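Local coordinates for major pilin backbone protein T-antigen, T13 (Streptococcus pyogenes, PDB 6BBT) that serves as the Lancefield T antigen of group A streptococcus and, as major pilin, probably forms the pilus shaft, at residues A[88-92]-A[93-97]; A[225-228]-A[229-232]. All coordinates share one frame; numbering follows the deposited sequence.

In the fold
Both contacts are short-range bends where the chain enters a new strand; by sequence family contact 1 belongs to an N-terminal Spy0128-like domain and contact 2 to a C-terminal one, with centres about 48 Å apart. Contact 1 sits far from the middle of the chain and is only partly buried: a loop leads from strand 77-83 into strand 93-101, two strands of different sheets, and two rings and a phenolic hydrogen bond hold it. Contact 2 is closer to the middle and buried, joining strand 220-227 to strand 231-236, again in different sheets. Its own side chains contribute aliphatic packing alone, and a threonine from elsewhere supplies the polar bonds. Each bend has a glycine with positive phi.

Contact 1 (A[88-92]-A[93-97]); sequences TFSGI and GIYRY
A tyrosine corner, familiar from Greek-key beta-sandwiches, ties Tyr95 at the start of strand 93-101 to Gly91, four residues earlier in the loop that leads into it. The phenol OH of Tyr95 donates to the carbonyl O of Gly91, 2.5 Å away, a length so short that its exact value deserves caution. The acceptor lies in the plane of the Tyr95 ring, at its edge, and the angle at the carbonyl oxygen is about 123°, as expected for a phenol meeting a peptide carbonyl. Chi1 of Tyr95 is -68°, which sets CG opposite the carbonyl carbon and sends the ring back toward the loop. Lys52 reinforces the corner from outside: its NZ bonds to Ile92 O and, weakly, to Tyr95 OH. Gly93, two residues before the tyrosine, has a phi of 145°, a conformation well suited to glycine, and there the chain swings into the strand.

Phe89 packs over one face of the Tyr95 ring. Its CD1 stands 3.7 Å above the Tyr95 ring plane, over the ring centre, although the two planes are inclined and the pair is neither a parallel stack nor a T. The CD1-CE1 side of Phe89 leans over that face while the two side chains run antiparallel past each other. Tyr97, the next residue pointing to the same side of the strand, comes from the opposite direction. Its hydroxyl is hydrogen-bonded to Glu55 O, and the same OH rests near the plane of the Phe89 ring, at its edge, 3.4 Å from Phe89 CE1.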
loop_
_atom_site.group_PDB
_atom_site.type_symbol
_atom_site.label_atom_id
_atom_site.label_comp_id
_atom_site.label_asym_id
_atom_site.label_seq_id
_atom_site.Cartn_x
_atom_site.Cartn_y
_atom_site.Cartn_z
ATOM N N THR A 88 9.978 16.843 29.241
ATOM C CA THR A 88 10.758 17.348 30.374
ATOM C C THR A 88 12.180 16.792 30.300
ATOM O O THR A 88 12.427 15.626 30.630
ATOM C CB THR A 88 10.118 16.986 31.734
ATOM O OG1 THR A 88 8.752 17.408 31.743
ATOM C CG2 THR A 88 10.855 17.683 32.896
ATOM N N PHE A 89 13.103 17.630 29.841
ATOM C CA PHE A 89 14.525 17.287 29.809
ATOM C C PHE A 89 15.183 17.638 31.148
ATOM O O PHE A 89 14.990 18.732 31.668
ATOM C CB PHE A 89 15.230 18.034 28.681
ATOM C CG PHE A 89 14.762 17.646 27.299
ATOM C CD1 PHE A 89 15.160 16.438 26.732
ATOM C CD2 PHE A 89 13.944 18.501 26.550
ATOM C CE1 PHE A 89 14.746 16.087 25.450
ATOM C CE2 PHE A 89 13.523 18.149 25.269
ATOM C CZ PHE A 89 13.932 16.943 24.718
ATOM N N SER A 90 15.967 16.713 31.691
ATOM C CA SER A 90 16.631 16.905 32.990
ATOM C C SER A 90 17.807 17.904 32.978
ATOM O O SER A 90 18.205 18.378 34.041
ATOM C CB SER A 90 17.102 15.556 33.544
ATOM O OG SER A 90 17.763 14.804 32.548
ATOM N N GLY A 91 18.357 18.217 31.805
ATOM C CA GLY A 91 19.440 19.198 31.701
ATOM C C GLY A 91 19.749 19.590 30.270
ATOM O O GLY A 91 19.203 18.995 29.339
ATOM N N ILE A 92 20.615 20.590 30.087
ATOM C CA ILE A 92 21.042 20.993 28.736
ATOM C C ILE A 92 21.868 19.897 28.068
ATOM O O ILE A 92 22.445 19.037 28.747
ATOM C CB ILE A 92 21.846 22.324 28.697
ATOM C CG1 ILE A 92 23.161 22.234 29.492
ATOM C CG2 ILE A 92 20.992 23.484 29.191
ATOM C CD1 ILE A 92 24.142 23.342 29.163
ATOM N N GLY A 93 21.916 19.936 26.740
ATOM C CA GLY A 93 22.701 18.983 25.961
ATOM C C GLY A 93 22.073 18.597 24.638
ATOM O O GLY A 93 21.116 19.221 24.167
ATOM N N ILE A 94 22.645 17.567 24.033
ATOM C CA ILE A 94 22.166 17.037 22.774
ATOM C C ILE A 94 21.571 15.668 23.070
ATOM O O ILE A 94 22.248 14.779 23.594
ATOM C CB ILE A 94 23.293 16.958 21.743
ATOM C CG1 ILE A 94 23.676 18.373 21.292
ATOM C CG2 ILE A 94 22.874 16.106 20.545
ATOM C CD1 ILE A 94 25.069 18.474 20.716
ATOM N N TYR A 95 20.291 15.520 22.743
ATOM C CA TYR A 95 19.564 14.304 23.019
ATOM C C TYR A 95 19.293 13.610 21.687
ATOM O O TYR A 95 18.754 14.212 20.762
ATOM C CB TYR A 95 18.294 14.638 23.786
ATOM C CG TYR A 95 18.570 15.156 25.189
ATOM C CD1 TYR A 95 18.792 16.518 25.425
ATOM C CD2 TYR A 95 18.599 14.288 26.279
ATOM C CE1 TYR A 95 19.036 16.990 26.708
ATOM C CE2 TYR A 95 18.841 14.751 27.565
ATOM C CZ TYR A 95 19.062 16.099 27.774
ATOM O OH TYR A 95 19.301 16.559 29.056
ATOM N N ARG A 96 19.714 12.357 21.609
ATOM C CA ARG A 96 19.775 11.618 20.363
ATOM C C ARG A 96 18.719 10.520 20.318
ATOM O O ARG A 96 18.606 9.714 21.248
ATOM C CB ARG A 96 21.143 10.997 20.187
ATOM C CG ARG A 96 21.332 10.297 18.852
ATOM C CD ARG A 96 22.805 10.036 18.599
ATOM N NE ARG A 96 23.500 11.263 18.219
ATOM C CZ ARG A 96 24.826 11.413 18.210
ATOM N NH1 ARG A 96 25.635 10.427 18.574
ATOM N NH2 ARG A 96 25.351 12.575 17.839
ATOM N N TYR A 97 17.986 10.483 19.208
ATOM C CA TYR A 97 16.903 9.524 19.018
ATOM C C TYR A 97 17.045 8.828 17.678
ATOM O O TYR A 97 17.691 9.347 16.769
ATOM C CB TYR A 97 15.563 10.245 19.022
ATOM C CG TYR A 97 15.231 11.068 20.241
ATOM C CD1 TYR A 97 15.763 12.340 20.419
ATOM C CD2 TYR A 97 14.326 10.595 21.190
ATOM C CE1 TYR A 97 15.433 13.103 21.531
ATOM C CE2 TYR A 97 13.978 11.353 22.291
ATOM C CZ TYR A 97 14.532 12.602 22.459
ATOM O OH TYR A 97 14.173 13.340 23.564
#

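Contact 2 (A[225-228]-A[229-232]); sequences KLPI and GISY
Leu226 and Ile230 approach each other obliquely across a type II beta turn formed by residues 227-230, the bend of a beta-arch that carries the chain from one sheet to another. Their contact is methyl to methyl, with Leu226 CD1 4.1 Å from Ile230 CD1. Neither CB aims directly at the other segment; the outer ends of the side chains do the converging. For Leu226 a chi1 of -171° places CG opposite the backbone N and brings the isobutyl end round to the turn. Ile230 instead tucks CG1 between its own N and carbonyl carbon, with CG2 opposite the carbonyl carbon, and the extended CG1-CD1 arm reaches back over the bend. Pro227 lies beside this arm, its ring CD 4.2 Å from Ile230 CD1. Leu182, from strand 176-183, touches both Leu226 and Ile230, joining their contact to the hydrophobic interior.

Ile228 faces the other way, against Lys155 and Thr157 of strand 148-166, leaving the inside of the bend to its neighbours. Gly229 follows with phi 94° and psi near zero, the positive-phi third position that defines a type II turn. The turn is open: Pro227 O and Ile230 N stand 4.1 Å apart, too far to bond. Thr266 mediates instead: its OG1 is hydrogen-bonded to Pro227 O, and its backbone bonds to the backbones of Gly229 and Ile230, whose amides OG1 reaches weakly at most. Alongside that polar link, Ile230 CG1 settles 3.6 Å from the oxygen of Pro227.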
loop_
_atom_site.group_PDB
_atom_site.type_symbol
_atom_site.label_atom_id
_atom_site.label_comp_id
_atom_site.label_asym_id
_atom_site.label_seq_id
_atom_site.Cartn_x
_atom_site.Cartn_y
_atom_site.Cartn_z
ATOM N N LYS A 225 -4.622 -3.717 -13.770
ATOM C CA LYS A 225 -4.123 -2.922 -12.659
ATOM C C LYS A 225 -5.017 -3.200 -11.442
ATOM O O LYS A 225 -5.619 -2.306 -10.872
ATOM C CB LYS A 225 -4.110 -1.441 -13.048
ATOM C CG LYS A 225 -3.167 -1.102 -14.231
ATOM C CD LYS A 225 -3.293 0.344 -14.705
ATOM C CE LYS A 225 -2.519 0.601 -16.009
ATOM N NZ LYS A 225 -2.604 2.032 -16.490
ATOM N N LEU A 226 -5.079 -4.473 -11.072
ATOM C CA LEU A 226 -5.987 -4.969 -10.068
ATOM C C LEU A 226 -5.345 -4.854 -8.671
ATOM O O LEU A 226 -4.181 -5.210 -8.514
ATOM C CB LEU A 226 -6.308 -6.429 -10.385
ATOM C CG LEU A 226 -7.407 -7.131 -9.605
ATOM C CD1 LEU A 226 -8.780 -6.497 -9.769
ATOM C CD2 LEU A 226 -7.465 -8.572 -10.051
ATOM N N PRO A 227 -6.096 -4.360 -7.663
ATOM C CA PRO A 227 -5.548 -4.295 -6.321
ATOM C C PRO A 227 -5.200 -5.674 -5.765
ATOM O O PRO A 227 -5.893 -6.661 -6.056
ATOM C CB PRO A 227 -6.661 -3.641 -5.496
ATOM C CG PRO A 227 -7.483 -2.907 -6.470
ATOM C CD PRO A 227 -7.423 -3.715 -7.737
ATOM N N ILE A 228 -4.095 -5.726 -5.023
ATOM C CA ILE A 228 -3.623 -6.948 -4.381
ATOM C C ILE A 228 -4.337 -7.119 -3.053
ATOM O O ILE A 228 -4.483 -6.168 -2.292
ATOM C CB ILE A 228 -2.093 -6.946 -4.215
ATOM C CG1 ILE A 228 -1.471 -7.155 -5.590
ATOM C CG2 ILE A 228 -1.642 -8.064 -3.247
ATOM C CD1 ILE A 228 0.009 -6.929 -5.655
ATOM N N GLY A 229 -4.809 -8.332 -2.797
ATOM C CA GLY A 229 -5.451 -8.644 -1.529
ATOM C C GLY A 229 -6.961 -8.521 -1.518
ATOM O O GLY A 229 -7.571 -8.758 -0.481
ATOM N N ILE A 230 -7.593 -8.143 -2.633
ATOM C CA ILE A 230 -9.057 -8.164 -2.665
ATOM C C ILE A 230 -9.518 -9.535 -3.097
ATOM O O ILE A 230 -8.755 -10.290 -3.674
ATOM C CB ILE A 230 -9.687 -7.065 -3.548
ATOM C CG1 ILE A 230 -9.273 -7.163 -5.014
ATOM C CG2 ILE A 230 -9.348 -5.700 -2.966
ATOM C CD1 ILE A 230 -10.176 -6.323 -5.904
ATOM N N SER A 231 -10.763 -9.855 -2.815
ATOM C CA SER A 231 -11.328 -11.116 -3.218
ATOM C C SER A 231 -12.333 -10.870 -4.336
ATOM O O SER A 231 -12.978 -9.820 -4.378
ATOM C CB SER A 231 -11.981 -11.806 -2.044
ATOM O OG SER A 231 -11.010 -12.206 -1.106
ATOM N N TYR A 232 -12.434 -11.821 -5.251
ATOM C CA TYR A 232 -13.411 -11.763 -6.329
ATOM C C TYR A 232 -14.121 -13.095 -6.501
ATOM O O TYR A 232 -13.615 -14.130 -6.088
ATOM C CB TYR A 232 -12.755 -11.366 -7.656
ATOM C CG TYR A 232 -11.723 -12.337 -8.184
ATOM C CD1 TYR A 232 -12.092 -13.427 -8.976
ATOM C CD2 TYR A 232 -10.364 -12.172 -7.890
ATOM C CE1 TYR A 232 -11.143 -14.319 -9.469
ATOM C CE2 TYR A 232 -9.414 -13.058 -8.376
ATOM C CZ TYR A 232 -9.809 -14.129 -9.157
ATOM O OH TYR A 232 -8.864 -15.005 -9.649
#